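Local coordinates for centrosomal protein of 104 kDa (Homo sapiens, PDB 5LPH) that is required for ciliogenesis and for structural integrity at the ciliary tip, and interacts with tubulin, the fragment here being its TOG domain, at residues 144-147 with 148-151; 133-136 with 137-141. One frame throughout, in Å; residues are numbered along the deposited sequence.

Interaction 1. Residues 144-147 with 148-151; sequences VLLT and RTGD
A chi1 of 65° sets OG1 of Thr149 between its own backbone N and carbonyl carbon, and this turns the hydroxyl back along the chain onto the carbonyl oxygen of Leu146. The contact lies within the repeat designated HEAT 1 in the TOG domain, at the C-terminal part of helix 131-147 and the residues that lead on to helix 154-169. Leu146 O is gripped twice by the same residue. Thr149 OG1 donates to Leu146 O over 2.5 Å, tilted only 16° from the carbonyl plane, while Thr149 N reaches Leu146 O at 3.1 Å from well above that plane (71°). The two bonds approach the oxygen from different directions and tie the threonine to it through backbone and side chain together. One residue on, Gly150 N bonds to Thr147 O at 3.1 Å, again from above the carbonyl plane. These i+3 bonds at Thr149 and Gly150 stand beside a weak i+4 bond of 3.5 Å from Arg148 N to Val144 O.

Arg148 doubles back at chi2 and chi3. Its CB rests 3.5 Å from Leu145 O and its CG 3.8 Å from Val144 O, before the guanidinium turns away from Val144 and Leu145. The group is shared: NH1 donates to Ile101 O, Phe109 makes a cation-pi contact, and NH2 forms a salt bridge with Asp151. These partners would hold the guanidinium against rotation. Leu145 packs on Phe109 and Phe163, and Leu146 on Ile164 and Tyr182, so aromatic and aliphatic side chains of neighbouring helices flank the turn. Asp151 OD2 accepts from Ser153 N just ahead of helix 154-169, while its OD1 takes Arg148 NH2 at 3.1 Å, a nearly straight bond lying in the guanidinium plane but coming from above the carboxylate.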
loop_
_atom_site.group_PDB
_atom_site.type_symbol
_atom_site.label_atom_id
_atom_site.label_comp_id
_atom_site.label_asym_id
_atom_site.label_seq_id
_atom_site.Cartn_x
_atom_site.Cartn_y
_atom_site.Cartn_z
ATOM N N VAL A 144 3.667 2.243 -4.330
ATOM C CA VAL A 144 4.574 3.357 -4.073
ATOM C C VAL A 144 4.511 3.737 -2.591
ATOM O O VAL A 144 5.526 4.080 -1.981
ATOM C CB VAL A 144 4.232 4.577 -4.952
ATOM C CG1 VAL A 144 5.211 5.710 -4.697
ATOM C CG2 VAL A 144 4.266 4.190 -6.427
ATOM N N LEU A 145 3.314 3.664 -2.021
ATOM C CA LEU A 145 3.120 3.923 -0.602
ATOM C C LEU A 145 3.796 2.868 0.283
ATOM O O LEU A 145 4.317 3.203 1.348
ATOM C CB LEU A 145 1.626 4.021 -0.297
ATOM C CG LEU A 145 1.167 4.793 0.936
ATOM C CD1 LEU A 145 1.847 6.144 1.113
ATOM C CD2 LEU A 145 -0.331 4.992 0.846
ATOM N N LEU A 146 3.808 1.610 -0.170
ATOM C CA LEU A 146 4.533 0.536 0.533
ATOM C C LEU A 146 6.044 0.754 0.569
ATOM O O LEU A 146 6.677 0.393 1.554
ATOM C CB LEU A 146 4.247 -0.851 -0.063
ATOM C CG LEU A 146 2.997 -1.589 0.421
ATOM C CD1 LEU A 146 2.784 -2.817 -0.457
ATOM C CD2 LEU A 146 3.099 -1.987 1.891
ATOM N N THR A 147 6.617 1.318 -0.495
ATOM C CA THR A 147 8.037 1.706 -0.485
ATOM C C THR A 147 8.349 2.735 0.615
ATOM O O THR A 147 9.402 2.649 1.242
ATOM C CB THR A 147 8.541 2.247 -1.840
ATOM O OG1 THR A 147 7.703 3.319 -2.273
ATOM C CG2 THR A 147 8.562 1.148 -2.891
ATOM N N ARG A 148 7.428 3.671 0.869
ATOM C CA ARG A 148 7.588 4.641 1.965
ATOM C C ARG A 148 7.493 4.042 3.380
ATOM O O ARG A 148 7.886 4.705 4.344
ATOM C CB ARG A 148 6.588 5.810 1.854
ATOM C CG ARG A 148 6.652 6.668 0.587
ATOM C CD ARG A 148 8.049 7.115 0.168
ATOM N NE ARG A 148 8.761 7.922 1.167
ATOM C CZ ARG A 148 8.640 9.242 1.357
ATOM N NH1 ARG A 148 7.796 9.984 0.645
ATOM N NH2 ARG A 148 9.375 9.834 2.292
ATOM N N THR A 149 6.964 2.821 3.523
ATOM C CA THR A 149 7.019 2.112 4.808
ATOM C C THR A 149 8.415 1.527 5.101
ATOM O O THR A 149 8.632 0.993 6.185
ATOM C CB THR A 149 5.953 0.997 4.939
ATOM O OG1 THR A 149 6.197 -0.040 3.986
ATOM C CG2 THR A 149 4.543 1.530 4.746
ATOM N N GLY A 150 9.337 1.592 4.138
ATOM C CA GLY A 150 10.762 1.349 4.389
ATOM C C GLY A 150 11.622 2.602 4.552
ATOM O O GLY A 150 12.839 2.525 4.428
ATOM N N ASP A 151 11.003 3.745 4.851
ATOM C CA ASP A 151 11.724 5.015 5.018
ATOM C C ASP A 151 12.587 4.982 6.283
ATOM O O ASP A 151 12.316 4.202 7.202
ATOM C CB ASP A 151 10.725 6.184 5.102
ATOM C CG ASP A 151 11.341 7.525 4.735
ATOM O OD1 ASP A 151 11.427 7.822 3.523
ATOM O OD2 ASP A 151 11.704 8.294 5.652
#

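Interaction 2. Residues 133-136 with 137-141; sequences ETAH and CVERT
Glu139 N bonds to Ala135 O at 2.8 Å, the shortest of four successive i+4 backbone bonds that run through this part of helix 131-147 in the TOG domain. Cys137 N to Glu133 O, Val138 N to Thr134 O and Arg140 N to His136 O complete the series, all at 3.0 to 3.1 Å. Thr141 adds a side-chain bond, its OG1 donating to Cys137 O over 2.7 Å.

Beyond these backbone bonds, His136 and Arg140 pair one turn apart. With CG anti to the backbone N (chi1 -178°), the imidazole stands where Arg140 CG can lie over one face, 3.6 Å above the plane and displaced toward the rim, a CH-pi contact; ring and guanidinium planes differ by 24°. Were His136 an alanine, the bent aliphatic part of Arg140 would probably lose its aromatic support and turn more freely.

Glu139 CG meets Ala135 O at 3.2 Å, and Val138 CG2 lies 3.4 Å from Thr134 O. Cys137 packs on Ile119, Ile120 and Val94, whereas Val138 meets Ile178 and Ile179, so helices 83-100 and 106-126 cover the Cys137 side and helix 178-183 meets Val138. The chemistry implies that the backbone bonds hold the helical turns, while the His136–Arg140 pair probably owes its contact to dispersion and CH-pi attraction; their charged atoms do not meet.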
loop_
_atom_site.group_PDB
_atom_site.type_symbol
_atom_site.label_atom_id
_atom_site.label_comp_id
_atom_site.label_asym_id
_atom_site.label_seq_id
_atom_site.Cartn_x
_atom_site.Cartn_y
_atom_site.Cartn_z
ATOM N N GLU A 133 -12.367 2.578 -11.607
ATOM C CA GLU A 133 -11.713 3.817 -11.161
ATOM C C GLU A 133 -11.089 3.658 -9.780
ATOM O O GLU A 133 -9.916 3.991 -9.585
ATOM C CB GLU A 133 -12.686 5.003 -11.165
ATOM C CG GLU A 133 -12.769 5.714 -12.504
ATOM C CD GLU A 133 -13.385 4.852 -13.592
ATOM O OE1 GLU A 133 -12.705 4.604 -14.616
ATOM O OE2 GLU A 133 -14.543 4.410 -13.408
ATOM N N THR A 134 -11.874 3.145 -8.832
ATOM C CA THR A 134 -11.376 2.845 -7.489
ATOM C C THR A 134 -10.142 1.954 -7.560
ATOM O O THR A 134 -9.120 2.257 -6.948
ATOM C CB THR A 134 -12.454 2.183 -6.614
ATOM O OG1 THR A 134 -13.579 3.060 -6.504
ATOM C CG2 THR A 134 -11.924 1.895 -5.216
ATOM N N ALA A 135 -10.234 0.884 -8.343
ATOM C CA ALA A 135 -9.104 -0.023 -8.558
ATOM C C ALA A 135 -7.879 0.695 -9.122
ATOM O O ALA A 135 -6.758 0.431 -8.702
ATOM C CB ALA A 135 -9.510 -1.175 -9.468
ATOM N N HIS A 136 -8.095 1.591 -10.082
ATOM C CA HIS A 136 -6.995 2.361 -10.672
ATOM C C HIS A 136 -6.253 3.228 -9.627
ATOM O O HIS A 136 -5.025 3.221 -9.590
ATOM C CB HIS A 136 -7.498 3.219 -11.839
ATOM C CG HIS A 136 -6.417 4.005 -12.511
ATOM N ND1 HIS A 136 -5.559 3.456 -13.440
ATOM C CD2 HIS A 136 -6.042 5.297 -12.367
ATOM C CE1 HIS A 136 -4.708 4.379 -13.849
ATOM N NE2 HIS A 136 -4.982 5.505 -13.214
ATOM N N CYS A 137 -6.999 3.939 -8.783
ATOM C CA CYS A 137 -6.409 4.726 -7.692
ATOM C C CYS A 137 -5.543 3.871 -6.778
ATOM O O CYS A 137 -4.407 4.226 -6.457
ATOM C CB CYS A 137 -7.494 5.394 -6.851
ATOM S SG CYS A 137 -8.451 6.633 -7.741
ATOM N N VAL A 138 -6.091 2.725 -6.389
ATOM C CA VAL A 138 -5.417 1.815 -5.476
ATOM C C VAL A 138 -4.161 1.200 -6.110
ATOM O O VAL A 138 -3.091 1.223 -5.496
ATOM C CB VAL A 138 -6.397 0.731 -4.971
ATOM C CG1 VAL A 138 -5.670 -0.368 -4.217
ATOM C CG2 VAL A 138 -7.451 1.365 -4.075
ATOM N N GLU A 139 -4.287 0.672 -7.327
ATOM C CA GLU A 139 -3.167 -0.019 -7.999
ATOM C C GLU A 139 -1.979 0.890 -8.320
ATOM O O GLU A 139 -0.835 0.446 -8.287
ATOM C CB GLU A 139 -3.640 -0.719 -9.285
ATOM C CG GLU A 139 -4.590 -1.887 -9.045
ATOM C CD GLU A 139 -5.343 -2.341 -10.295
ATOM O OE1 GLU A 139 -5.715 -1.479 -11.120
ATOM O OE2 GLU A 139 -5.590 -3.563 -10.447
ATOM N N ARG A 140 -2.254 2.150 -8.644
ATOM C CA ARG A 140 -1.195 3.114 -8.968
ATOM C C ARG A 140 -0.498 3.725 -7.755
ATOM O O ARG A 140 0.613 4.226 -7.908
ATOM C CB ARG A 140 -1.748 4.244 -9.846
ATOM C CG ARG A 140 -2.291 3.808 -11.203
ATOM C CD ARG A 140 -1.242 3.124 -12.062
ATOM N NE ARG A 140 -0.139 4.012 -12.428
ATOM C CZ ARG A 140 1.047 3.616 -12.898
ATOM N NH1 ARG A 140 1.341 2.324 -13.047
ATOM N NH2 ARG A 140 1.960 4.525 -13.218
ATOM N N THR A 141 -1.133 3.693 -6.577
ATOM C CA THR A 141 -0.606 4.359 -5.377
ATOM C C THR A 141 -0.101 3.429 -4.281
ATOM O O THR A 141 0.905 3.747 -3.646
ATOM C CB THR A 141 -1.641 5.312 -4.754
ATOM O OG1 THR A 141 -2.807 4.582 -4.363
ATOM C CG2 THR A 141 -2.020 6.399 -5.742
#

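Both contacts involve helix 131-147, one in its body and one at its C-terminal part, with centres about 16 Å apart. Interaction 2 comes first along the chain and keeps regular i+4 bonding; interaction 1 follows shortly after and includes i+3 bonds. Each is partly buried: in interaction 2 the buried residues Cys137 and Val138 face helices 106-126 and 178-183 while Glu139 and Arg140 are exposed, and in interaction 1 Leu145 and Thr149 are buried beside exposed Thr147. Their arginines differ accordingly. Arg140 contributes methylene carbon to a ring, whereas Arg148 spends its charge on loop carbonyl, aromatic and carboxylate partners. The body has mainly regular backbone bonds and packing; the turn adds more side-chain polar bonds to its backbone ones.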